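Local coordinates for IPT/TIG domain-containing protein (Bacteroides thetaiotaomicron, PDB 3TC9), which is of unproven function but probably serves as an auxiliary nutrient-binding protein, built from an immunoglobulin-like IPT/TIG domain and a six-bladed beta-propeller, at residues P17-E22 against Y37-G42; V109-G114 against Y387-L392. All blocks are in the same frame, centred on the assembly; numbering follows the deposited sequence.

Interaction 1 (P17-E22 against Y37-G42); sequences PVVISE and YGENFG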
ATOM      1  N   PRO B  17     -28.023 -39.517 -14.131  1.00 39.94           N
ATOM      2  CA  PRO B  17     -26.897 -38.718 -13.583  1.00 38.73           C
ATOM      3  C   PRO B  17     -27.297 -37.393 -12.962  1.00 40.19           C
ATOM      4  O   PRO B  17     -28.313 -36.806 -13.326  1.00 38.96           O
ATOM      5  CB  PRO B  17     -26.020 -38.407 -14.822  1.00 41.02           C
ATOM      6  CG  PRO B  17     -26.852 -38.701 -15.974  1.00 46.87           C
ATOM      7  CD  PRO B  17     -27.887 -39.717 -15.586  1.00 42.05           C
ATOM      8  N   VAL B  18     -26.442 -36.889 -12.083  1.00 33.71           N
ATOM      9  CA  VAL B  18     -26.563 -35.571 -11.495  1.00 32.54           C
ATOM     10  C   VAL B  18     -25.407 -34.786 -12.049  1.00 36.25           C
ATOM     11  O   VAL B  18     -24.292 -35.289 -12.018  1.00 35.89           O
ATOM     12  CB  VAL B  18     -26.592 -35.564  -9.954  1.00 35.62           C
ATOM     13  CG1 VAL B  18     -26.901 -34.167  -9.408  1.00 34.22           C
ATOM     14  CG2 VAL B  18     -27.608 -36.572  -9.439  1.00 35.89           C
ATOM     15  N   VAL B  19     -25.646 -33.614 -12.625  1.00 33.68           N
ATOM     16  CA  VAL B  19     -24.552 -32.809 -13.204  1.00 34.87           C
ATOM     17  C   VAL B  19     -24.834 -31.326 -13.042  1.00 37.50           C
ATOM     18  O   VAL B  19     -25.989 -30.927 -12.923  1.00 36.45           O
ATOM     19  CB  VAL B  19     -24.216 -33.131 -14.702  1.00 39.86           C
ATOM     20  CG1 VAL B  19     -23.526 -34.481 -14.860  1.00 40.32           C
ATOM     21  CG2 VAL B  19     -25.445 -33.039 -15.595  1.00 40.07           C
ATOM     22  N   ILE B  20     -23.767 -30.520 -13.043  1.00 35.85           N
ATOM     23  CA  ILE B  20     -23.837 -29.050 -13.002  1.00 34.67           C
ATOM     24  C   ILE B  20     -23.476 -28.574 -14.405  1.00 38.70           C
ATOM     25  O   ILE B  20     -22.471 -29.029 -14.934  1.00 37.91           O
ATOM     26  CB  ILE B  20     -22.946 -28.412 -11.898  1.00 35.36           C
ATOM     27  CG1 ILE B  20     -23.401 -28.832 -10.475  1.00 34.09           C
ATOM     28  CG2 ILE B  20     -22.907 -26.898 -12.042  1.00 34.69           C
ATOM     29  CD1 ILE B  20     -22.284 -28.710  -9.410  1.00 33.72           C
ATOM     30  N   SER B  21     -24.347 -27.756 -15.031  1.00 37.36           N
ATOM     31  CA  SER B  21     -24.132 -27.205 -16.364  1.00 39.21           C
ATOM     32  C   SER B  21     -23.548 -25.787 -16.264  1.00 45.83           C
ATOM     33  O   SER B  21     -22.711 -25.424 -17.087  1.00 49.46           O
ATOM     34  CB  SER B  21     -25.416 -27.212 -17.188  1.00 44.38           C
ATOM     35  OG  SER B  21     -26.443 -26.423 -16.619  1.00 56.06           O
ATOM     36  N   GLU B  22     -23.979 -24.993 -15.272  1.00 40.44           N
ATOM     37  CA  GLU B  22     -23.443 -23.649 -15.056  1.00 40.66           C
ATOM     38  C   GLU B  22     -23.875 -23.069 -13.713  1.00 40.71           C
ATOM     39  O   GLU B  22     -24.777 -23.588 -13.045  1.00 40.61           O
ATOM     40  CB  GLU B  22     -23.797 -22.659 -16.212  1.00 43.71           C
ATOM     41  CG  GLU B  22     -25.263 -22.289 -16.394  1.00 54.29           C
ATOM     42  CD  GLU B  22     -25.552 -21.423 -17.608  1.00 90.99           C
ATOM     43  OE1 GLU B  22     -25.006 -21.724 -18.694  1.00 96.67           O
ATOM     44  OE2 GLU B  22     -26.342 -20.458 -17.475  1.00 93.44           O
ATOM     45  N   TYR B  37     -27.267 -24.233 -12.211  1.00 35.85           N
ATOM     46  CA  TYR B  37     -28.059 -24.895 -13.235  1.00 37.62           C
ATOM     47  C   TYR B  37     -27.517 -26.299 -13.428  1.00 40.24           C
ATOM     48  O   TYR B  37     -26.324 -26.540 -13.254  1.00 40.83           O
ATOM     49  CB  TYR B  37     -28.041 -24.126 -14.570  1.00 41.33           C
ATOM     50  CG  TYR B  37     -29.003 -22.967 -14.672  1.00 46.71           C
ATOM     51  CD1 TYR B  37     -30.012 -22.786 -13.733  1.00 50.01           C
ATOM     52  CD2 TYR B  37     -28.900 -22.041 -15.704  1.00 49.25           C
ATOM     53  CE1 TYR B  37     -30.857 -21.674 -13.783  1.00 53.39           C
ATOM     54  CE2 TYR B  37     -29.780 -20.960 -15.800  1.00 51.24           C
ATOM     55  CZ  TYR B  37     -30.757 -20.780 -14.832  1.00 61.61           C
ATOM     56  OH  TYR B  37     -31.635 -19.727 -14.903  1.00 67.31           O
ATOM     57  N   GLY B  38     -28.379 -27.215 -13.800  1.00 35.29           N
ATOM     58  CA  GLY B  38     -27.947 -28.576 -14.049  1.00 33.94           C
ATOM     59  C   GLY B  38     -29.088 -29.517 -14.314  1.00 38.30           C
ATOM     60  O   GLY B  38     -30.120 -29.130 -14.866  1.00 38.99           O
ATOM     61  N   GLU B  39     -28.859 -30.779 -13.971  1.00 34.81           N
ATOM     62  CA  GLU B  39     -29.798 -31.881 -14.167  1.00 35.94           C
ATOM     63  C   GLU B  39     -29.957 -32.727 -12.913  1.00 38.06           C
ATOM     64  O   GLU B  39     -28.957 -33.045 -12.264  1.00 34.66           O
ATOM     65  CB  GLU B  39     -29.279 -32.825 -15.286  1.00 38.03           C
ATOM     66  CG  GLU B  39     -28.929 -32.182 -16.614  1.00 49.70           C
ATOM     67  CD  GLU B  39     -29.936 -32.447 -17.710  1.00 87.12           C
ATOM     68  OE1 GLU B  39     -29.996 -33.600 -18.202  1.00 92.72           O
ATOM     69  OE2 GLU B  39     -30.652 -31.492 -18.090  1.00 85.88           O
ATOM     70  N   ASN B  40     -31.198 -33.155 -12.624  1.00 36.24           N
ATOM     71  CA  ASN B  40     -31.543 -34.160 -11.611  1.00 36.04           C
ATOM     72  C   ASN B  40     -31.084 -33.814 -10.173  1.00 38.55           C
ATOM     73  O   ASN B  40     -30.495 -34.645  -9.466  1.00 37.65           O
ATOM     74  CB  ASN B  40     -30.967 -35.516 -12.042  1.00 33.01           C
ATOM     75  CG  ASN B  40     -31.614 -36.699 -11.397  1.00 39.06           C
ATOM     76  OD1 ASN B  40     -32.793 -36.677 -11.053  1.00 34.16           O
ATOM     77  ND2 ASN B  40     -30.853 -37.774 -11.236  1.00 30.10           N
ATOM     78  N   PHE B  41     -31.391 -32.598  -9.745  1.00 34.76           N
ATOM     79  CA  PHE B  41     -31.095 -32.154  -8.382  1.00 33.11           C
ATOM     80  C   PHE B  41     -32.206 -32.586  -7.415  1.00 40.70           C
ATOM     81  O   PHE B  41     -31.971 -32.712  -6.201  1.00 42.18           O
ATOM     82  CB  PHE B  41     -30.969 -30.633  -8.340  1.00 32.65           C
ATOM     83  CG  PHE B  41     -29.838 -30.002  -9.103  1.00 33.26           C
ATOM     84  CD1 PHE B  41     -28.702 -30.735  -9.429  1.00 35.61           C
ATOM     85  CD2 PHE B  41     -29.886 -28.657  -9.466  1.00 34.57           C
ATOM     86  CE1 PHE B  41     -27.653 -30.145 -10.127  1.00 35.69           C
ATOM     87  CE2 PHE B  41     -28.820 -28.061 -10.146  1.00 35.90           C
ATOM     88  CZ  PHE B  41     -27.698 -28.800 -10.443  1.00 33.50           C
ATOM     89  N   GLY B  42     -33.413 -32.762  -7.955  1.00 38.18           N
ATOM     90  CA  GLY B  42     -34.606 -33.010  -7.166  1.00 38.58           C
ATOM     91  C   GLY B  42     -35.081 -31.680  -6.607  1.00 42.95           C
ATOM     92  O   GLY B  42     -34.516 -30.623  -6.908  1.00 40.91           O
TER
HETATM   93  O   HOH W   1     -29.743 -27.200 -17.147  1.00 59.58           O

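Interaction 2 (V109-G114 against Y387-L392); sequences VTTFLG and YNDGDL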
ATOM      1  N   VAL B 109     -15.636  -7.408  11.422  1.00 29.94           N
ATOM      2  CA  VAL B 109     -15.400  -7.077  12.835  1.00 29.03           C
ATOM      3  C   VAL B 109     -15.391  -8.407  13.570  1.00 33.94           C
ATOM      4  O   VAL B 109     -16.278  -9.227  13.352  1.00 34.45           O
ATOM      5  CB  VAL B 109     -16.446  -6.074  13.441  1.00 28.95           C
ATOM      6  CG1 VAL B 109     -16.152  -5.786  14.917  1.00 27.81           C
ATOM      7  CG2 VAL B 109     -16.498  -4.780  12.637  1.00 27.11           C
ATOM      8  N   THR B 110     -14.385  -8.643  14.398  1.00 31.47           N
ATOM      9  CA  THR B 110     -14.275  -9.857  15.208  1.00 31.91           C
ATOM     10  C   THR B 110     -13.896  -9.491  16.628  1.00 36.65           C
ATOM     11  O   THR B 110     -13.578  -8.332  16.881  1.00 34.59           O
ATOM     12  CB  THR B 110     -13.258 -10.856  14.617  1.00 41.80           C
ATOM     13  OG1 THR B 110     -11.964 -10.248  14.544  1.00 43.95           O
ATOM     14  CG2 THR B 110     -13.712 -11.456  13.251  1.00 39.64           C
ATOM     15  N   THR B 111     -13.903 -10.481  17.548  1.00 34.35           N
ATOM     16  CA  THR B 111     -13.504 -10.265  18.941  1.00 33.79           C
ATOM     17  C   THR B 111     -12.107 -10.797  19.042  1.00 40.87           C
ATOM     18  O   THR B 111     -11.883 -11.978  18.842  1.00 41.86           O
ATOM     19  CB  THR B 111     -14.494 -10.904  19.910  1.00 39.22           C
ATOM     20  OG1 THR B 111     -15.736 -10.226  19.789  1.00 39.42           O
ATOM     21  CG2 THR B 111     -14.028 -10.840  21.357  1.00 38.89           C
ATOM     22  N   PHE B 112     -11.150  -9.923  19.302  1.00 39.57           N
ATOM     23  CA  PHE B 112      -9.770 -10.327  19.407  1.00 38.86           C
ATOM     24  C   PHE B 112      -9.473 -10.864  20.813  1.00 42.52           C
ATOM     25  O   PHE B 112      -8.975 -11.984  20.942  1.00 44.27           O
ATOM     26  CB  PHE B 112      -8.859  -9.147  19.030  1.00 40.65           C
ATOM     27  CG  PHE B 112      -7.396  -9.401  19.258  1.00 43.86           C
ATOM     28  CD1 PHE B 112      -6.763 -10.506  18.678  1.00 48.72           C
ATOM     29  CD2 PHE B 112      -6.639  -8.543  20.051  1.00 47.37           C
ATOM     30  CE1 PHE B 112      -5.401 -10.751  18.901  1.00 50.13           C
ATOM     31  CE2 PHE B 112      -5.273  -8.777  20.261  1.00 51.20           C
ATOM     32  CZ  PHE B 112      -4.672  -9.891  19.705  1.00 49.79           C
ATOM     33  N   LEU B 113      -9.749 -10.071  21.855  1.00 36.69           N
ATOM     34  CA  LEU B 113      -9.449 -10.440  23.233  1.00 36.45           C
ATOM     35  C   LEU B 113     -10.570 -10.120  24.184  1.00 39.78           C
ATOM     36  O   LEU B 113     -11.326  -9.154  23.984  1.00 38.51           O
ATOM     37  CB  LEU B 113      -8.187  -9.690  23.704  1.00 37.27           C
ATOM     38  CG  LEU B 113      -6.800 -10.203  23.255  1.00 41.84           C
ATOM     39  CD1 LEU B 113      -5.713  -9.399  23.891  1.00 41.98           C
ATOM     40  CD2 LEU B 113      -6.609 -11.630  23.627  1.00 41.59           C
ATOM     41  N   GLY B 114     -10.611 -10.877  25.269  1.00 36.44           N
ATOM     42  CA  GLY B 114     -11.592 -10.664  26.311  1.00 37.15           C
ATOM     43  C   GLY B 114     -12.860 -11.469  26.151  1.00 42.65           C
ATOM     44  O   GLY B 114     -13.262 -11.842  25.048  1.00 40.12           O
ATOM     45  N   TYR B 387     -23.522  -5.876  20.844  1.00 35.89           N
ATOM     46  CA  TYR B 387     -22.332  -6.706  20.680  1.00 35.51           C
ATOM     47  C   TYR B 387     -22.594  -7.688  19.551  1.00 38.22           C
ATOM     48  O   TYR B 387     -23.300  -8.681  19.729  1.00 37.65           O
ATOM     49  CB  TYR B 387     -21.932  -7.401  22.001  1.00 36.79           C
ATOM     50  CG  TYR B 387     -20.795  -8.381  21.820  1.00 37.16           C
ATOM     51  CD1 TYR B 387     -19.566  -7.966  21.318  1.00 37.42           C
ATOM     52  CD2 TYR B 387     -20.960  -9.736  22.122  1.00 37.57           C
ATOM     53  CE1 TYR B 387     -18.530  -8.872  21.102  1.00 37.64           C
ATOM     54  CE2 TYR B 387     -19.926 -10.651  21.921  1.00 37.69           C
ATOM     55  CZ  TYR B 387     -18.711 -10.213  21.405  1.00 41.50           C
ATOM     56  OH  TYR B 387     -17.673 -11.094  21.198  1.00 36.94           O
ATOM     57  N   ASN B 388     -22.084  -7.354  18.362  1.00 34.04           N
ATOM     58  CA  ASN B 388     -22.241  -8.149  17.159  1.00 32.13           C
ATOM     59  C   ASN B 388     -21.011  -8.064  16.298  1.00 34.61           C
ATOM     60  O   ASN B 388     -20.502  -6.971  16.063  1.00 34.34           O
ATOM     61  CB  ASN B 388     -23.460  -7.693  16.371  1.00 29.58           C
ATOM     62  CG  ASN B 388     -24.768  -8.088  17.003  1.00 45.60           C
ATOM     63  OD1 ASN B 388     -25.387  -7.298  17.692  1.00 37.51           O
ATOM     64  ND2 ASN B 388     -25.214  -9.335  16.804  1.00 40.19           N
ATOM     65  N   ASP B 389     -20.520  -9.225  15.842  1.00 30.37           N
ATOM     66  CA  ASP B 389     -19.375  -9.337  14.939  1.00 30.47           C
ATOM     67  C   ASP B 389     -19.920  -9.447  13.508  1.00 31.73           C
ATOM     68  O   ASP B 389     -21.136  -9.489  13.337  1.00 29.88           O
ATOM     69  CB  ASP B 389     -18.476 -10.539  15.334  1.00 32.19           C
ATOM     70  CG  ASP B 389     -17.607 -10.348  16.598  1.00 47.69           C
ATOM     71  OD1 ASP B 389     -17.189  -9.186  16.882  1.00 46.50           O
ATOM     72  OD2 ASP B 389     -17.228 -11.367  17.215  1.00 56.48           O
ATOM     73  N   GLY B 390     -19.043  -9.413  12.503  1.00 30.69           N
ATOM     74  CA  GLY B 390     -19.454  -9.535  11.102  1.00 30.45           C
ATOM     75  C   GLY B 390     -19.268  -8.329  10.221  1.00 34.22           C
ATOM     76  O   GLY B 390     -18.330  -7.544  10.416  1.00 32.27           O
ATOM     77  N   ASP B 391     -20.159  -8.208   9.197  1.00 32.34           N
ATOM     78  CA  ASP B 391     -20.144  -7.112   8.233  1.00 32.47           C
ATOM     79  C   ASP B 391     -20.096  -5.750   8.971  1.00 35.71           C
ATOM     80  O   ASP B 391     -20.951  -5.471   9.823  1.00 35.33           O
ATOM     81  CB  ASP B 391     -21.359  -7.186   7.285  1.00 34.84           C
ATOM     82  CG  ASP B 391     -21.288  -6.169   6.143  1.00 51.98           C
ATOM     83  OD1 ASP B 391     -21.662  -4.989   6.366  1.00 53.69           O
ATOM     84  OD2 ASP B 391     -20.783  -6.526   5.054  1.00 56.63           O
ATOM     85  N   LEU B 392     -19.081  -4.929   8.635  1.00 32.67           N
ATOM     86  CA  LEU B 392     -18.794  -3.605   9.230  1.00 32.83           C
ATOM     87  C   LEU B 392     -20.019  -2.710   9.380  1.00 36.86           C
ATOM     88  O   LEU B 392     -20.203  -2.147  10.447  1.00 38.06           O
ATOM     89  CB  LEU B 392     -17.748  -2.874   8.383  1.00 32.75           C
ATOM     90  CG  LEU B 392     -16.286  -3.037   8.812  1.00 36.24           C
ATOM     91  CD1 LEU B 392     -15.884  -4.483   8.875  1.00 35.75           C
ATOM     92  CD2 LEU B 392     -15.365  -2.304   7.833  1.00 34.94           C
TER
HETATM   93  O   HOH W   2     -14.960 -13.243  16.727  1.00 40.58           O

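Interaction 1 (P17-E22 against Y37-G42)
Pro17 meets Asn40 at one end of the antiparallel hairpin of strands 19-28 and 33-39, part of the immunoglobulin-like IPT/TIG domain. Asn40 ND2 makes a weak hydrogen bond of 3.4 Å to Pro17 O, while OD1 of the same amide takes the backbone N-H of Asp13. Val18 drops into the domain interior: CG1, anti to the backbone N (chi1 -173°), reaches the edge of the Phe41 ring in its plane, with CG1 3.9 Å from Phe41 CD1. Leu82 of strand 80-85 touches both side chains, so the pair packs against that strand. Val19 forms a hydrogen-bonded pair with Glu39; Glu39 N gives Val19 O a nearly straight bond of 3.1 Å (164° at the hydrogen), and the return bond from Val19 N is weak. Outside the backbone, Val19 CG2 lies 3.7 Å from Glu39 CG, the two side chains lying side by side and pointing the same way before the Glu39 carboxylate turns off to a salt bridge with Lys65. Ile20 stands opposite Gly38, a non-hydrogen-bonded pair with CA atoms 4.3 Å apart. This close approach suits glycine, because a CB at Gly38 would clash with Val19 O. At Ser21 the register slips by one residue: Ser21 and Glu22 both face Tyr37, a classic beta bulge. Tyr37 O accepts Ser21 N at 2.9 Å, from above the carbonyl plane, and Glu22 N more weakly. Water 1 donates to Gly38 O and bonds weakly to Ser21 OG. Glu22 closes the segment, its O receiving Tyr37 N in a nearly straight bond of 2.7 Å. Its side chain, extended beyond CG, runs alongside the tyrosine with carboxylate and ring planes 20° apart, and Glu22 OE2 ends 3.5 Å from Tyr37 CD2.

Interaction 2 (V109-G114 against Y387-L392)
An edge-strand pairing in a propeller blade brings Val109 against Gly390, an antiparallel hydrogen-bonded pair and the one bridge between the segments. Two backbone bonds define it: Val109 N to Gly390 O and Gly390 N to Val109 O are each 2.9 Å and nearly straight (176° and 171°). Val109 CG2 packs 3.8 Å from Leu392 CD1. Strand 390-391, short and weakly bonded, lies at one border of this antiparallel sheet; strand 107-113 pairs on its other side with 422-428, so both ends of the propeller sequence build one blade. With OG1 anti to its carbonyl carbon (chi1 -66°), Thr111 presents the hydroxyl to Tyr387 OH, 2.5 Å from Thr111 OG1, which lies at the ring edge and in its plane; either hydroxyl could donate. Asp389 CB lies 3.2 Å from Val109 O. Asp389 OD2, 3.2 Å from Thr111 OG1, is a possible second acceptor for the threonine proton, and water 2 links it to Thr111 N. Asp389 OD1 forms a salt bridge with Arg424 of strand 422-428. An alanine in place of Asp389 would probably leave Arg424 without this carboxylate mate and water 2 without this acceptor.

In the fold
Interaction 1 closes before interaction 2 opens along the chain, and they share no sheet: their centres are about 38 Å apart and their nearest atoms about 25 Å. Interaction 1 is local, with 14 residues between its segments, and sits in the IPT/TIG domain, its centre about 45 Å from that of the chain. Interaction 2 has its centre about 10 Å from that point and spans 272 residues, pairing strand 107-113, which follows soon after strand 102-103 of the first domain's sheet, with a late part of the chain. The first therefore shapes a hairpin within one domain, whereas the second joins early and late parts of the propeller in one blade, consistent with the ring closure usual in beta-propellers.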